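Local coordinates for protein 6-phospho-beta-glucosidase BglT (Thermotoga maritima, PDB 1UP7) that hydrolyses cellobiose 6'-phosphate to glucose 6-phosphate and glucose, using NAD and a manganese ion as cofactors, at residues Thr136-Thr141 with Ile161-Val166; Ile147-Arg152 with Asp331-Ile336. All coordinates share one frame; numbering follows the deposited sequence.

Both interactions are built round the beta-alpha-beta unit of strand 136-139, helix 144-155 and strand 160-162. Interaction 1 pairs its two parallel strands; interaction 2 sets its helix against strand 333-341 of the C-terminal part of the chain. Their centres lie 11 Å apart and they touch: G162 CA is 3.2 Å from T148 OG1, and C164 CB is 3.5 Å from E335 OE2. The ends of the paired strands run into the catalytic pocket, where F140 and T141 line NAD, C164 belongs to the manganese site and N165 accepts a bond from the O2 hydroxyl of glucose 6-phosphate. Interaction 2 stands behind this pocket, the T148 side chain about 12 Å from either ligand.

Interaction 1: Thr136-Thr141 with Ile161-Val166; sequences TIVNFT and IGLCNV. With NAD (nicotinamide-adenine-dinucleotide), chain I; G6P (6-O-phosphono-alpha-D-glucopyranose), chain J.
I137, N139, I161 and L163 join two parallel strands through a ladder of three backbone hydrogen bonds. I161 N donates to I137 O, N139 N returns a bond to I161 O, each 2.8 Å, and L163 N reaches N139 O at 2.9 Å. The first two are almost straight; the third bends to 154° as both chains leave the sheet. V138 CA adds a CH...O contact to I161 O.

Apolar packing follows on the face carrying V138 and I161. T136 CG2 touches I161 CD1 (3.8 Å), the two side chains crossing at a slant. L163 CD2 sits between two neighbours, 3.7 Å from V138 CG1 and 3.8 Å from F140 CE1, which it meets at the ring edge, near the ring plane. The F140 CG lies anti to its carbonyl carbon (chi1 -57°), and the ring runs alongside L163, while its CD2 approaches the nicotinamide amide oxygen O7N of NAD.

Polar side chains act at the strand ends. N139 ND2, at the strand's end, bonds T141 O two residues on, on a lone pair of that carbonyl, and also S144 OG, which links the strand end to the first residue of helix 144-155. N165 OD1 accepts a very short hydrogen bond from G6P O2, 2.5 Å; its ND2 is held by G292 O and S294 O, which fixes the rotation of the amide. C164, of the manganese-binding site, has SG 3.7 Å from G6P O2.

Within the NAD-binding Rossmann fold, strand 136-139 lies between strands 76-79 and 160-162, the last being the outermost of the parallel sheet within this chain. Helix 144-155 makes the crossover, and helix 296-308 covers F140, I161 and L163.

Interaction 2: Ile147-Arg152 with Asp331-Ile336; sequences ITEFVR and DYVLEI
E149 reaches V333 through a chain that starts with CG anti to the backbone N and then bends at chi2 (66°), which turns the carboxylate back toward the start of the strand. With CG1 anti to its backbone N, V333 turns that methyl to T148 and leaves CG2 over the helix backbone, 3.7 Å from E149 CA.

The hydrogen bond from V333 N to E149 OE1 is long at 3.2 Å but fairly straight, 159° at the hydrogen, and it meets the oxygen nearly along the C-O axis. The E149 and V333 side chains run antiparallel alongside one another, and OE1 also lies 3.4 Å from V333 CB. V333 CG1 touches CB and CG2 of T148, both at 4.0 Å, T148 and V333 standing roughly perpendicular; V333 CG2 also nears R152 CB at 4.1 Å.

This buried carboxylate has further partners: K365 forms a salt bridge with OE1, and OE2 takes R369 and N153. The two basic residues on helix 355-376 would probably keep it ionised. An alanine here would probably leave V333 N without this acceptor, take from K365 this partner and from R369 one of its two acidic partners, and open a gap beside the valine.

The axes of 147-152 and 333-336 come within 8.5 Å, their N-to-C directions 127° apart. This is a junction between domains: the crossover helix of the Rossmann fold packs on V333, the first residue of strand 333-341, the middle strand of a three-stranded antiparallel sheet, in the two-domain architecture of family 4 glycosidases.

Interaction 1: Thr136-Thr141 with Ile161-Val166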
ATOM      1  N   THR A 136       1.736 -22.707 -20.521  1.00 18.18           N
ATOM      2  CA  THR A 136       2.458 -22.324 -19.327  1.00 17.45           C
ATOM      3  C   THR A 136       3.924 -22.544 -19.597  1.00 17.42           C
ATOM      4  O   THR A 136       4.338 -23.631 -19.990  1.00 17.46           O
ATOM      5  CB  THR A 136       2.002 -23.164 -18.150  1.00 16.91           C
ATOM      6  OG1 THR A 136       0.682 -22.749 -17.801  1.00 16.43           O
ATOM      7  CG2 THR A 136       2.853 -22.856 -16.903  1.00 16.36           C
ATOM      8  N   ILE A 137       4.722 -21.515 -19.370  1.00 17.42           N
ATOM      9  CA  ILE A 137       6.163 -21.679 -19.485  1.00 17.15           C
ATOM     10  C   ILE A 137       6.767 -21.942 -18.120  1.00 17.11           C
ATOM     11  O   ILE A 137       6.519 -21.189 -17.193  1.00 17.36           O
ATOM     12  CB  ILE A 137       6.833 -20.460 -20.157  1.00 16.31           C
ATOM     13  CG1 ILE A 137       6.288 -20.245 -21.565  1.00 15.48           C
ATOM     14  CG2 ILE A 137       8.361 -20.667 -20.229  1.00 16.37           C
ATOM     15  CD1 ILE A 137       6.411 -18.792 -22.078  1.00 14.27           C
ATOM     16  N   VAL A 138       7.557 -23.011 -18.024  1.00 17.15           N
ATOM     17  CA  VAL A 138       8.346 -23.326 -16.834  1.00 16.96           C
ATOM     18  C   VAL A 138       9.831 -23.039 -17.098  1.00 17.48           C
ATOM     19  O   VAL A 138      10.459 -23.664 -17.968  1.00 17.21           O
ATOM     20  CB  VAL A 138       8.110 -24.768 -16.382  1.00 16.66           C
ATOM     21  CG1 VAL A 138       8.879 -25.057 -15.094  1.00 14.90           C
ATOM     22  CG2 VAL A 138       6.592 -24.997 -16.175  1.00 16.17           C
ATOM     23  N   ASN A 139      10.384 -22.075 -16.369  1.00 17.69           N
ATOM     24  CA  ASN A 139      11.713 -21.570 -16.682  1.00 18.15           C
ATOM     25  C   ASN A 139      12.831 -22.017 -15.759  1.00 18.87           C
ATOM     26  O   ASN A 139      12.761 -21.790 -14.543  1.00 19.23           O
ATOM     27  CB  ASN A 139      11.706 -20.047 -16.745  1.00 17.82           C
ATOM     28  CG  ASN A 139      13.029 -19.493 -17.225  1.00 18.66           C
ATOM     29  OD1 ASN A 139      13.309 -19.503 -18.431  1.00 18.54           O
ATOM     30  ND2 ASN A 139      13.871 -19.033 -16.293  1.00 15.62           N
ATOM     31  N   PHE A 140      13.854 -22.649 -16.347  1.00 19.10           N
ATOM     32  CA  PHE A 140      15.138 -22.918 -15.670  1.00 19.50           C
ATOM     33  C   PHE A 140      16.227 -21.940 -16.069  1.00 19.12           C
ATOM     34  O   PHE A 140      17.161 -21.731 -15.319  1.00 20.02           O
ATOM     35  CB  PHE A 140      15.715 -24.283 -16.034  1.00 19.98           C
ATOM     36  CG  PHE A 140      14.811 -25.450 -15.754  1.00 23.39           C
ATOM     37  CD1 PHE A 140      13.648 -25.314 -15.015  1.00 25.26           C
ATOM     38  CD2 PHE A 140      15.124 -26.703 -16.280  1.00 26.94           C
ATOM     39  CE1 PHE A 140      12.819 -26.400 -14.771  1.00 25.68           C
ATOM     40  CE2 PHE A 140      14.291 -27.819 -16.041  1.00 28.90           C
ATOM     41  CZ  PHE A 140      13.135 -27.656 -15.282  1.00 27.00           C
ATOM     42  N   THR A 141      16.158 -21.395 -17.275  1.00 18.89           N
ATOM     43  CA  THR A 141      17.206 -20.538 -17.819  1.00 18.39           C
ATOM     44  C   THR A 141      17.601 -19.444 -16.847  1.00 18.79           C
ATOM     45  O   THR A 141      16.752 -18.693 -16.366  1.00 18.48           O
ATOM     46  CB  THR A 141      16.719 -19.901 -19.121  1.00 19.53           C
ATOM     47  OG1 THR A 141      16.583 -20.932 -20.101  1.00 19.84           O
ATOM     48  CG2 THR A 141      17.791 -18.906 -19.713  1.00 17.23           C
ATOM     49  N   ILE A 161       6.443 -19.297 -15.119  1.00 18.82           N
ATOM     50  CA  ILE A 161       6.807 -19.703 -13.783  1.00 18.44           C
ATOM     51  C   ILE A 161       8.292 -19.964 -13.702  1.00 18.45           C
ATOM     52  O   ILE A 161       8.788 -20.884 -14.355  1.00 18.28           O
ATOM     53  CB  ILE A 161       6.018 -20.969 -13.378  1.00 18.35           C
ATOM     54  CG1 ILE A 161       4.521 -20.745 -13.568  1.00 18.07           C
ATOM     55  CG2 ILE A 161       6.347 -21.360 -11.952  1.00 15.80           C
ATOM     56  CD1 ILE A 161       3.657 -22.033 -13.313  1.00 16.37           C
ATOM     57  N   GLY A 162       8.983 -19.168 -12.892  1.00 18.34           N
ATOM     58  CA  GLY A 162      10.415 -19.310 -12.709  1.00 18.64           C
ATOM     59  C   GLY A 162      10.704 -20.346 -11.647  1.00 19.12           C
ATOM     60  O   GLY A 162      10.086 -20.361 -10.570  1.00 19.29           O
ATOM     61  N   LEU A 163      11.645 -21.219 -11.955  1.00 19.46           N
ATOM     62  CA  LEU A 163      12.015 -22.302 -11.052  1.00 20.24           C
ATOM     63  C   LEU A 163      13.501 -22.277 -10.789  1.00 20.65           C
ATOM     64  O   LEU A 163      14.253 -21.740 -11.570  1.00 20.42           O
ATOM     65  CB  LEU A 163      11.670 -23.626 -11.694  1.00 20.55           C
ATOM     66  CG  LEU A 163      10.801 -24.589 -10.937  1.00 21.81           C
ATOM     67  CD1 LEU A 163       9.502 -23.908 -10.566  1.00 21.44           C
ATOM     68  CD2 LEU A 163      10.564 -25.782 -11.824  1.00 21.20           C
ATOM     69  N   CYS A 164      13.911 -22.888  -9.690  1.00 21.92           N
ATOM     70  CA  CYS A 164      15.316 -23.051  -9.339  1.00 23.37           C
ATOM     71  C   CYS A 164      15.338 -24.284  -8.437  1.00 22.88           C
ATOM     72  O   CYS A 164      14.258 -24.747  -8.016  1.00 22.92           O
ATOM     73  CB  CYS A 164      15.806 -21.759  -8.661  1.00 24.55           C
ATOM     74  SG  CYS A 164      17.327 -21.821  -7.692  1.00 31.43           S
ATOM     75  N   ASN A 165      16.526 -24.844  -8.163  1.00 22.53           N
ATOM     76  CA  ASN A 165      16.596 -26.101  -7.393  1.00 22.43           C
ATOM     77  C   ASN A 165      16.888 -25.994  -5.897  1.00 22.18           C
ATOM     78  O   ASN A 165      16.836 -27.010  -5.205  1.00 22.25           O
ATOM     79  CB  ASN A 165      17.506 -27.183  -8.044  1.00 23.38           C
ATOM     80  CG  ASN A 165      19.021 -26.844  -7.971  1.00 25.04           C
ATOM     81  OD1 ASN A 165      19.398 -25.689  -7.750  1.00 28.10           O
ATOM     82  ND2 ASN A 165      19.876 -27.843  -8.211  1.00 22.52           N
ATOM     83  N   VAL A 166      17.173 -24.802  -5.373  1.00 22.29           N
ATOM     84  CA  VAL A 166      17.477 -24.728  -3.926  1.00 22.47           C
ATOM     85  C   VAL A 166      16.315 -25.051  -2.985  1.00 21.85           C
ATOM     86  O   VAL A 166      16.520 -25.784  -2.010  1.00 22.29           O
ATOM     87  CB  VAL A 166      18.365 -23.484  -3.456  1.00 23.87           C
ATOM     88  CG1 VAL A 166      19.070 -22.758  -4.648  1.00 25.42           C
ATOM     89  CG2 VAL A 166      17.602 -22.515  -2.565  1.00 24.06           C
TER
HETATM   90  PA  NAD I1416      23.756 -25.883 -21.615  1.00 39.58           P
HETATM   91  O1A NAD I1416      24.937 -25.101 -22.031  1.00 39.58           O
HETATM   92  O2A NAD I1416      23.884 -27.414 -21.767  1.00 42.49           O
HETATM   93  O5B NAD I1416      22.552 -25.318 -22.540  1.00 36.88           O
HETATM   94  C5B NAD I1416      21.412 -26.107 -22.759  1.00 31.06           C
HETATM   95  C4B NAD I1416      21.085 -26.159 -24.246  1.00 27.54           C
HETATM   96  O4B NAD I1416      20.563 -24.907 -24.687  1.00 29.02           O
HETATM   97  C3B NAD I1416      22.263 -26.476 -25.158  1.00 26.05           C
HETATM   98  O3B NAD I1416      21.987 -27.704 -25.815  1.00 21.96           O
HETATM   99  C2B NAD I1416      22.310 -25.314 -26.153  1.00 25.76           C
HETATM  100  O2B NAD I1416      22.606 -25.742 -27.466  1.00 23.91           O
HETATM  101  C1B NAD I1416      20.877 -24.820 -26.080  1.00 26.16           C
HETATM  102  N9A NAD I1416      20.667 -23.443 -26.519  1.00 26.81           N
HETATM  103  C8A NAD I1416      21.491 -22.340 -26.405  1.00 24.99           C
HETATM  104  N7A NAD I1416      20.814 -21.296 -26.931  1.00 27.63           N
HETATM  105  C5A NAD I1416      19.585 -21.684 -27.320  1.00 25.50           C
HETATM  106  C6A NAD I1416      18.514 -21.035 -27.922  1.00 27.10           C
HETATM  107  N6A NAD I1416      18.559 -19.742 -28.222  1.00 24.93           N
HETATM  108  N1A NAD I1416      17.368 -21.760 -28.225  1.00 26.83           N
HETATM  109  C2A NAD I1416      17.299 -23.115 -27.948  1.00 25.65           C
HETATM  110  N3A NAD I1416      18.377 -23.750 -27.379  1.00 25.38           N
HETATM  111  C4A NAD I1416      19.490 -23.044 -27.077  1.00 26.29           C
HETATM  112  O3  NAD I1416      23.486 -25.481 -20.081  1.00 39.74           O
HETATM  113  PN  NAD I1416      22.669 -26.284 -18.961  1.00 36.98           P
HETATM  114  O1N NAD I1416      23.681 -26.521 -17.902  1.00 41.41           O
HETATM  115  O2N NAD I1416      21.888 -27.385 -19.481  1.00 39.33           O
HETATM  116  O5D NAD I1416      21.574 -25.234 -18.454  1.00 39.15           O
HETATM  117  C5D NAD I1416      20.747 -24.459 -19.303  1.00 36.12           C
HETATM  118  C4D NAD I1416      20.186 -23.289 -18.479  1.00 37.30           C
HETATM  119  O4D NAD I1416      19.393 -23.721 -17.373  1.00 36.78           O
HETATM  120  C3D NAD I1416      21.289 -22.432 -17.876  1.00 35.07           C
HETATM  121  O3D NAD I1416      20.856 -21.112 -18.015  1.00 35.30           O
HETATM  122  C2D NAD I1416      21.341 -22.838 -16.407  1.00 35.83           C
HETATM  123  O2D NAD I1416      21.785 -21.826 -15.519  1.00 33.84           O
HETATM  124  C1D NAD I1416      19.941 -23.324 -16.112  1.00 37.91           C
HETATM  125  N1N NAD I1416      19.988 -24.575 -15.349  1.00 43.50           N
HETATM  126  C2N NAD I1416      19.259 -25.612 -15.886  1.00 44.47           C
HETATM  127  C3N NAD I1416      19.210 -26.842 -15.278  1.00 47.55           C
HETATM  128  C7N NAD I1416      18.405 -27.940 -15.934  1.00 50.35           C
HETATM  129  O7N NAD I1416      17.538 -28.790 -15.207  1.00 51.89           O
HETATM  130  N7N NAD I1416      18.518 -28.094 -17.263  1.00 52.29           N
HETATM  131  C4N NAD I1416      19.930 -27.004 -14.092  1.00 49.80           C
HETATM  132  C5N NAD I1416      20.677 -25.954 -13.523  1.00 47.38           C
HETATM  133  C6N NAD I1416      20.697 -24.721 -14.175  1.00 46.00           C
HETATM  134  C1  G6P J1417      22.804 -24.731  -8.251  1.00 60.29           C
HETATM  135  C2  G6P J1417      21.893 -23.528  -8.620  1.00 59.37           C
HETATM  136  C3  G6P J1417      21.625 -23.525 -10.125  1.00 59.26           C
HETATM  137  C4  G6P J1417      22.967 -23.374 -10.823  1.00 58.48           C
HETATM  138  C5  G6P J1417      23.825 -24.609 -10.487  1.00 58.06           C
HETATM  139  C6  G6P J1417      25.203 -24.489 -11.124  1.00 55.32           C
HETATM  140  O1  G6P J1417      23.171 -24.797  -6.860  1.00 60.16           O
HETATM  141  O2  G6P J1417      20.640 -23.530  -7.939  1.00 58.61           O
HETATM  142  O3  G6P J1417      20.699 -22.509 -10.526  1.00 59.68           O
HETATM  143  O4  G6P J1417      22.787 -23.166 -12.224  1.00 56.62           O
HETATM  144  O5  G6P J1417      24.006 -24.760  -9.055  1.00 59.56           O
HETATM  145  O6  G6P J1417      25.722 -25.765 -11.463  1.00 52.15           O
HETATM  146  P   G6P J1417      26.808 -25.927 -12.641  1.00 48.03           P
HETATM  147  O1P G6P J1417      26.972 -27.414 -12.853  1.00 50.36           O
HETATM  148  O2P G6P J1417      28.179 -25.342 -12.339  1.00 47.42           O
HETATM  149  O3P G6P J1417      26.230 -25.277 -13.867  1.00 46.24           O

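Interaction 2: Ile147-Arg152 with Asp331-Ile336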
ATOM      1  N   ILE A 147      14.595 -13.155 -14.981  1.00 17.72           N
ATOM      2  CA  ILE A 147      13.853 -13.359 -16.206  1.00 16.96           C
ATOM      3  C   ILE A 147      12.372 -13.404 -15.907  1.00 17.18           C
ATOM      4  O   ILE A 147      11.578 -12.862 -16.647  1.00 17.21           O
ATOM      5  CB  ILE A 147      14.390 -14.624 -16.964  1.00 17.42           C
ATOM      6  CG1 ILE A 147      15.785 -14.320 -17.513  1.00 15.61           C
ATOM      7  CG2 ILE A 147      13.443 -15.030 -18.162  1.00 15.61           C
ATOM      8  CD1 ILE A 147      16.590 -15.533 -17.880  1.00 15.80           C
ATOM      9  N   THR A 148      11.993 -13.990 -14.776  1.00 17.65           N
ATOM     10  CA  THR A 148      10.580 -13.982 -14.392  1.00 17.10           C
ATOM     11  C   THR A 148      10.096 -12.583 -14.110  1.00 17.55           C
ATOM     12  O   THR A 148       8.998 -12.238 -14.533  1.00 17.64           O
ATOM     13  CB  THR A 148      10.335 -14.882 -13.153  1.00 17.90           C
ATOM     14  OG1 THR A 148      10.859 -16.174 -13.418  1.00 15.34           O
ATOM     15  CG2 THR A 148       8.887 -15.141 -12.943  1.00 14.12           C
ATOM     16  N   GLU A 149      10.896 -11.773 -13.396  1.00 17.63           N
ATOM     17  CA  GLU A 149      10.550 -10.368 -13.167  1.00 17.83           C
ATOM     18  C   GLU A 149      10.273  -9.710 -14.518  1.00 18.00           C
ATOM     19  O   GLU A 149       9.296  -9.001 -14.698  1.00 17.82           O
ATOM     20  CB  GLU A 149      11.681  -9.614 -12.467  1.00 17.06           C
ATOM     21  CG  GLU A 149      11.476  -8.098 -12.318  1.00 17.81           C
ATOM     22  CD  GLU A 149      10.312  -7.707 -11.403  1.00 18.71           C
ATOM     23  OE1 GLU A 149      10.060  -8.397 -10.399  1.00 17.59           O
ATOM     24  OE2 GLU A 149       9.648  -6.693 -11.683  1.00 19.56           O
ATOM     25  N   PHE A 150      11.159  -9.964 -15.468  1.00 17.83           N
ATOM     26  CA  PHE A 150      11.053  -9.379 -16.785  1.00 17.88           C
ATOM     27  C   PHE A 150       9.785  -9.831 -17.536  1.00 18.30           C
ATOM     28  O   PHE A 150       9.028  -8.978 -18.047  1.00 18.16           O
ATOM     29  CB  PHE A 150      12.320  -9.705 -17.567  1.00 17.95           C
ATOM     30  CG  PHE A 150      12.273  -9.345 -19.024  1.00 16.69           C
ATOM     31  CD1 PHE A 150      12.200  -8.011 -19.429  1.00 17.38           C
ATOM     32  CD2 PHE A 150      12.369 -10.348 -19.993  1.00 14.69           C
ATOM     33  CE1 PHE A 150      12.214  -7.667 -20.803  1.00 17.46           C
ATOM     34  CE2 PHE A 150      12.375 -10.035 -21.340  1.00 15.19           C
ATOM     35  CZ  PHE A 150      12.310  -8.687 -21.759  1.00 16.11           C
ATOM     36  N   VAL A 151       9.537 -11.141 -17.582  1.00 17.93           N
ATOM     37  CA  VAL A 151       8.367 -11.650 -18.272  1.00 18.01           C
ATOM     38  C   VAL A 151       7.036 -11.277 -17.599  1.00 18.70           C
ATOM     39  O   VAL A 151       6.092 -10.851 -18.291  1.00 19.08           O
ATOM     40  CB  VAL A 151       8.400 -13.164 -18.486  1.00 18.41           C
ATOM     41  CG1 VAL A 151       7.093 -13.620 -19.202  1.00 16.90           C
ATOM     42  CG2 VAL A 151       9.653 -13.579 -19.277  1.00 17.26           C
ATOM     43  N   ARG A 152       6.951 -11.418 -16.285  1.00 18.33           N
ATOM     44  CA  ARG A 152       5.702 -11.092 -15.576  1.00 18.61           C
ATOM     45  C   ARG A 152       5.365  -9.606 -15.593  1.00 18.70           C
ATOM     46  O   ARG A 152       4.208  -9.234 -15.802  1.00 18.63           O
ATOM     47  CB  ARG A 152       5.766 -11.559 -14.121  1.00 17.42           C
ATOM     48  CG  ARG A 152       5.763 -13.058 -13.980  1.00 18.15           C
ATOM     49  CD  ARG A 152       4.537 -13.747 -14.547  1.00 17.47           C
ATOM     50  NE  ARG A 152       3.295 -13.149 -14.064  1.00 19.16           N
ATOM     51  CZ  ARG A 152       2.675 -13.492 -12.934  1.00 19.96           C
ATOM     52  NH1 ARG A 152       3.165 -14.417 -12.122  1.00 16.36           N
ATOM     53  NH2 ARG A 152       1.556 -12.887 -12.607  1.00 20.59           N
ATOM     54  N   ASP A 331       3.925  -6.416  -6.407  1.00 19.66           N
ATOM     55  CA  ASP A 331       4.464  -6.671  -7.740  1.00 20.13           C
ATOM     56  C   ASP A 331       5.887  -7.221  -7.734  1.00 19.46           C
ATOM     57  O   ASP A 331       6.385  -7.585  -8.795  1.00 19.90           O
ATOM     58  CB  ASP A 331       4.424  -5.393  -8.593  1.00 20.46           C
ATOM     59  CG  ASP A 331       5.083  -4.220  -7.885  1.00 23.90           C
ATOM     60  OD1 ASP A 331       6.326  -4.099  -7.871  1.00 24.54           O
ATOM     61  OD2 ASP A 331       4.429  -3.395  -7.224  1.00 31.17           O
ATOM     62  N   TYR A 332       6.563  -7.275  -6.588  1.00 18.71           N
ATOM     63  CA  TYR A 332       7.899  -7.909  -6.578  1.00 18.51           C
ATOM     64  C   TYR A 332       7.720  -9.367  -6.964  1.00 18.60           C
ATOM     65  O   TYR A 332       6.931 -10.085  -6.320  1.00 18.94           O
ATOM     66  CB  TYR A 332       8.558  -7.857  -5.203  1.00 18.00           C
ATOM     67  CG  TYR A 332       9.354  -6.606  -4.836  1.00 17.62           C
ATOM     68  CD1 TYR A 332       9.074  -5.345  -5.409  1.00 15.92           C
ATOM     69  CD2 TYR A 332      10.379  -6.690  -3.889  1.00 16.26           C
ATOM     70  CE1 TYR A 332       9.813  -4.201  -5.044  1.00 15.59           C
ATOM     71  CE2 TYR A 332      11.144  -5.554  -3.526  1.00 17.25           C
ATOM     72  CZ  TYR A 332      10.839  -4.324  -4.095  1.00 15.73           C
ATOM     73  OH  TYR A 332      11.548  -3.240  -3.688  1.00 15.27           O
ATOM     74  N   VAL A 333       8.400  -9.815  -8.024  1.00 18.01           N
ATOM     75  CA  VAL A 333       8.562 -11.261  -8.221  1.00 17.36           C
ATOM     76  C   VAL A 333       9.497 -11.794  -7.128  1.00 17.78           C
ATOM     77  O   VAL A 333      10.618 -11.280  -6.947  1.00 17.86           O
ATOM     78  CB  VAL A 333       9.112 -11.616  -9.627  1.00 17.36           C
ATOM     79  CG1 VAL A 333       9.633 -13.040  -9.669  1.00 14.14           C
ATOM     80  CG2 VAL A 333       8.020 -11.381 -10.720  1.00 15.95           C
ATOM     81  N   LEU A 334       9.016 -12.789  -6.391  1.00 17.39           N
ATOM     82  CA  LEU A 334       9.775 -13.439  -5.345  1.00 17.46           C
ATOM     83  C   LEU A 334       9.767 -14.945  -5.574  1.00 17.70           C
ATOM     84  O   LEU A 334       8.964 -15.461  -6.352  1.00 16.92           O
ATOM     85  CB  LEU A 334       9.140 -13.151  -3.974  1.00 17.00           C
ATOM     86  CG  LEU A 334       9.011 -11.675  -3.598  1.00 17.11           C
ATOM     87  CD1 LEU A 334       8.223 -11.546  -2.292  1.00 16.15           C
ATOM     88  CD2 LEU A 334      10.377 -11.009  -3.531  1.00 15.02           C
ATOM     89  N   GLU A 335      10.656 -15.639  -4.874  1.00 17.66           N
ATOM     90  CA  GLU A 335      10.625 -17.100  -4.808  1.00 17.62           C
ATOM     91  C   GLU A 335       9.975 -17.472  -3.459  1.00 17.06           C
ATOM     92  O   GLU A 335      10.539 -17.198  -2.407  1.00 17.26           O
ATOM     93  CB  GLU A 335      12.059 -17.640  -4.976  1.00 17.23           C
ATOM     94  CG  GLU A 335      12.197 -19.155  -5.000  1.00 18.40           C
ATOM     95  CD  GLU A 335      13.623 -19.597  -5.336  1.00 19.33           C
ATOM     96  OE1 GLU A 335      14.456 -19.767  -4.415  1.00 17.51           O
ATOM     97  OE2 GLU A 335      13.905 -19.761  -6.549  1.00 21.34           O
ATOM     98  N   ILE A 336       8.785 -18.060  -3.510  1.00 16.59           N
ATOM     99  CA  ILE A 336       7.870 -18.177  -2.358  1.00 16.33           C
ATOM    100  C   ILE A 336       6.979 -19.415  -2.534  1.00 17.15           C
ATOM    101  O   ILE A 336       6.760 -19.861  -3.673  1.00 17.20           O
ATOM    102  CB  ILE A 336       6.969 -16.900  -2.204  1.00 15.07           C
ATOM    103  CG1 ILE A 336       6.365 -16.493  -3.578  1.00 14.94           C
ATOM    104  CG2 ILE A 336       7.748 -15.735  -1.561  1.00 13.26           C
ATOM    105  CD1 ILE A 336       5.384 -15.255  -3.533  1.00 14.64           C
TER